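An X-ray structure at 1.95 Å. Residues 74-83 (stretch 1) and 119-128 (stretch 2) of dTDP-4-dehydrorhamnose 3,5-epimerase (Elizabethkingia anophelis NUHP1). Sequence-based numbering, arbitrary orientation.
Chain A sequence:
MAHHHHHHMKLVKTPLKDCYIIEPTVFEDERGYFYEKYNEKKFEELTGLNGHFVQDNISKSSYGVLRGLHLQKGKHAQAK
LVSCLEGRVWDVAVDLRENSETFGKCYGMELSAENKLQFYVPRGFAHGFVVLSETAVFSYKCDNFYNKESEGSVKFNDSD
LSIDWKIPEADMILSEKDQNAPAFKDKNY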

# COMPACT_ATOMS: atom_id res chain seq x y z
N GLY A 74 -22.04 6.82 9.94
CA GLY A 74 -22.60 7.93 9.16
C GLY A 74 -21.68 8.41 8.06
O GLY A 74 -21.04 7.62 7.35
N LYS A 75 -21.57 9.73 7.92
CA LYS A 75 -20.77 10.29 6.84
C LYS A 75 -19.28 10.05 7.03
O LYS A 75 -18.51 10.34 6.11
CB LYS A 75 -21.00 11.80 6.74
CG LYS A 75 -20.47 12.59 7.90
CD LYS A 75 -21.03 14.03 7.81
CE LYS A 75 -20.41 14.95 8.82
NZ LYS A 75 -20.77 16.36 8.48
N HIS A 76 -18.86 9.54 8.19
CA HIS A 76 -17.46 9.20 8.44
C HIS A 76 -17.14 7.75 8.13
O HIS A 76 -15.98 7.35 8.27
CB HIS A 76 -17.12 9.52 9.90
CG HIS A 76 -17.25 10.99 10.20
ND1 HIS A 76 -16.35 11.92 9.74
CD2 HIS A 76 -18.20 11.68 10.86
CE1 HIS A 76 -16.72 13.12 10.13
NE2 HIS A 76 -17.85 13.01 10.82
N ALA A 77 -18.12 6.97 7.65
CA ALA A 77 -17.90 5.55 7.40
C ALA A 77 -16.75 5.35 6.41
O ALA A 77 -16.57 6.13 5.47
CB ALA A 77 -19.17 4.88 6.85
N GLN A 78 -15.95 4.31 6.65
CA GLN A 78 -14.75 4.03 5.87
C GLN A 78 -14.90 2.70 5.18
O GLN A 78 -15.03 1.68 5.85
CB GLN A 78 -13.52 3.97 6.77
CG GLN A 78 -13.17 5.27 7.47
CD GLN A 78 -12.08 5.08 8.50
OE1 GLN A 78 -12.19 4.23 9.38
NE2 GLN A 78 -11.04 5.92 8.44
N ALA A 79 -14.85 2.70 3.84
CA ALA A 79 -14.56 1.46 3.13
C ALA A 79 -13.10 1.12 3.34
O ALA A 79 -12.25 2.02 3.42
CB ALA A 79 -14.87 1.59 1.63
N LYS A 80 -12.79 -0.19 3.45
CA LYS A 80 -11.45 -0.66 3.78
C LYS A 80 -11.00 -1.69 2.76
O LYS A 80 -11.76 -2.60 2.42
CB LYS A 80 -11.41 -1.26 5.19
CG LYS A 80 -11.72 -0.21 6.28
CD LYS A 80 -12.10 -0.84 7.63
CE LYS A 80 -12.52 0.23 8.65
NZ LYS A 80 -13.20 -0.37 9.88
N LEU A 81 -9.77 -1.54 2.26
CA LEU A 81 -9.14 -2.53 1.39
C LEU A 81 -7.97 -3.08 2.18
O LEU A 81 -7.00 -2.35 2.43
CB LEU A 81 -8.67 -1.90 0.08
CG LEU A 81 -8.08 -2.86 -0.94
CD1 LEU A 81 -9.10 -3.90 -1.39
CD2 LEU A 81 -7.58 -2.03 -2.12
N VAL A 82 -8.06 -4.33 2.60
CA VAL A 82 -7.13 -4.83 3.60
C VAL A 82 -6.34 -6.00 3.04
O VAL A 82 -6.80 -6.74 2.17
CB VAL A 82 -7.88 -5.23 4.90
CG1 VAL A 82 -8.70 -4.06 5.42
CG2 VAL A 82 -8.83 -6.37 4.64
N SER A 83 -5.11 -6.14 3.54
CA SER A 83 -4.27 -7.26 3.14
C SER A 83 -3.23 -7.48 4.22
O SER A 83 -3.08 -6.69 5.14
CB SER A 83 -3.61 -7.03 1.77
OG SER A 83 -2.80 -5.85 1.78
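Stretch 2 (119-128) FYVPRGFAHG

Stretch 2 lies on stretch 1 as an antiparallel β-strand neighbour, a backbone ladder that gives way at one end to a turn whose surroundings include bridging waters. Strand 119-121 runs against strand 80-83 with an angle of 154° between their N-to-C directions and a closest axial approach of 4.7 Å. The register pairs Lys80 with Val121, Leu81 with Tyr120 and Val82 with Phe119, and the bonding alternates as antiparallel geometry requires. Lys80 N donates to Val121 O and Val121 N to Lys80 O, both at 2.8 Å; two residues along, Val82 N to Phe119 O and Phe119 N to Val82 O each measure 2.9 Å. The intervening Leu81-Tyr120 pair makes no such bonds, and the Leu81 CA-Tyr120 CA distance is 4.5 Å, against 5.0 Å for Lys80 CA-Val121 CA and 5.2 Å for Val82 CA-Phe119 CA.

Because side chains alternate across a sheet, Leu81 and Tyr120 share one face, with Leu81 CD1 4.0 Å from Tyr120 CB, while Lys80, Val82, Phe119 and Val121 occupy the other. There Val82 CG2 packs 3.6 Å from Phe119 CB and meets the phenyl ring at its edge.

Beyond the ladder, Ala79 CA still lies 3.2 Å from Val121 O in a CA-H...O contact, and Ala79 CB reaches 3.8 Å from Tyr120 CE1. Stretch 2 then enters a type II turn from Pro122 to Phe125, with Gly124 at positive phi. Arg123 extends back along stretch 1: its CG is 3.3 Å from Ala79 N, and Ala77 O lies over one face of its guanidinium. Water 1 lies 2.7 Å from Lys75 O, to which it donates, and accepts from Arg123 NH1 at 3.3 Å.

After the turn, strand 125-128 brings His127 CB to 4.0 Å from Lys80 NZ. Lys80 NZ donates to water 3 at 2.6 Å and to water 4 at 2.9 Å; water 3 also lies 2.9 Å from Phe125 O.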

# COMPACT_ATOMS: atom_id res chain seq x y z
N PHE A 119 -9.00 -7.80 0.54
CA PHE A 119 -10.39 -7.96 0.93
C PHE A 119 -10.98 -6.56 0.97
O PHE A 119 -10.45 -5.68 1.66
CB PHE A 119 -10.45 -8.65 2.30
CG PHE A 119 -11.84 -9.05 2.77
CD1 PHE A 119 -12.13 -9.06 4.13
CD2 PHE A 119 -12.80 -9.49 1.89
CE1 PHE A 119 -13.39 -9.47 4.60
CE2 PHE A 119 -14.05 -9.90 2.34
CZ PHE A 119 -14.35 -9.88 3.71
N TYR A 120 -12.02 -6.32 0.17
CA TYR A 120 -12.67 -5.01 0.10
C TYR A 120 -13.93 -5.05 0.96
O TYR A 120 -14.85 -5.81 0.66
CB TYR A 120 -13.04 -4.60 -1.33
CG TYR A 120 -13.89 -3.33 -1.35
CD1 TYR A 120 -13.31 -2.09 -1.13
CD2 TYR A 120 -15.28 -3.39 -1.56
CE1 TYR A 120 -14.08 -0.93 -1.12
CE2 TYR A 120 -16.07 -2.21 -1.55
CZ TYR A 120 -15.45 -1.00 -1.34
OH TYR A 120 -16.18 0.17 -1.31
N VAL A 121 -13.96 -4.22 2.00
CA VAL A 121 -15.03 -4.13 2.99
C VAL A 121 -15.74 -2.79 2.78
O VAL A 121 -15.15 -1.73 3.06
CB VAL A 121 -14.46 -4.21 4.42
CG1 VAL A 121 -15.58 -4.20 5.43
CG2 VAL A 121 -13.56 -5.45 4.61
N PRO A 122 -16.97 -2.78 2.30
CA PRO A 122 -17.65 -1.51 1.99
C PRO A 122 -17.92 -0.67 3.23
O PRO A 122 -17.91 -1.15 4.36
CB PRO A 122 -18.99 -1.96 1.36
CG PRO A 122 -18.77 -3.43 0.95
CD PRO A 122 -17.77 -3.98 1.94
N ARG A 123 -18.22 0.62 3.00
CA ARG A 123 -18.84 1.44 4.03
C ARG A 123 -20.12 0.78 4.51
O ARG A 123 -20.86 0.19 3.72
CB ARG A 123 -19.18 2.82 3.48
CG ARG A 123 -17.94 3.66 3.10
CD ARG A 123 -18.33 5.10 2.76
NE ARG A 123 -17.14 5.87 2.37
CZ ARG A 123 -17.14 7.18 2.21
NH1 ARG A 123 -18.27 7.86 2.41
NH2 ARG A 123 -16.01 7.82 1.86
N GLY A 124 -20.41 0.92 5.81
CA GLY A 124 -21.57 0.32 6.45
C GLY A 124 -21.32 -1.07 7.00
O GLY A 124 -22.26 -1.73 7.48
N PHE A 125 -20.09 -1.56 6.91
CA PHE A 125 -19.69 -2.84 7.46
C PHE A 125 -18.89 -2.60 8.72
O PHE A 125 -18.31 -1.52 8.91
CB PHE A 125 -18.80 -3.62 6.48
CG PHE A 125 -19.55 -4.31 5.36
CD1 PHE A 125 -20.35 -3.59 4.48
CD2 PHE A 125 -19.45 -5.69 5.20
CE1 PHE A 125 -21.04 -4.23 3.43
CE2 PHE A 125 -20.12 -6.34 4.15
CZ PHE A 125 -20.94 -5.61 3.28
N ALA A 126 -18.84 -3.61 9.58
CA ALA A 126 -17.84 -3.65 10.64
C ALA A 126 -16.75 -4.62 10.24
O ALA A 126 -16.97 -5.54 9.45
CB ALA A 126 -18.44 -4.07 11.99
N HIS A 127 -15.55 -4.42 10.80
CA HIS A 127 -14.38 -5.16 10.36
C HIS A 127 -13.50 -5.53 11.54
O HIS A 127 -13.36 -4.76 12.50
CB HIS A 127 -13.56 -4.35 9.34
CG HIS A 127 -12.20 -4.91 9.09
ND1 HIS A 127 -11.06 -4.37 9.65
CD2 HIS A 127 -11.79 -5.98 8.37
CE1 HIS A 127 -10.01 -5.09 9.30
NE2 HIS A 127 -10.43 -6.08 8.52
N GLY A 128 -12.86 -6.69 11.45
CA GLY A 128 -11.88 -7.05 12.47
C GLY A 128 -10.98 -8.15 11.96
O GLY A 128 -11.22 -8.72 10.89
O HOH W 1 -18.74 10.90 3.50
O HOH W 2 -15.45 -0.88 6.06
O HOH W 3 -15.47 -0.99 8.77
O HOH W 4 -11.02 -1.75 11.13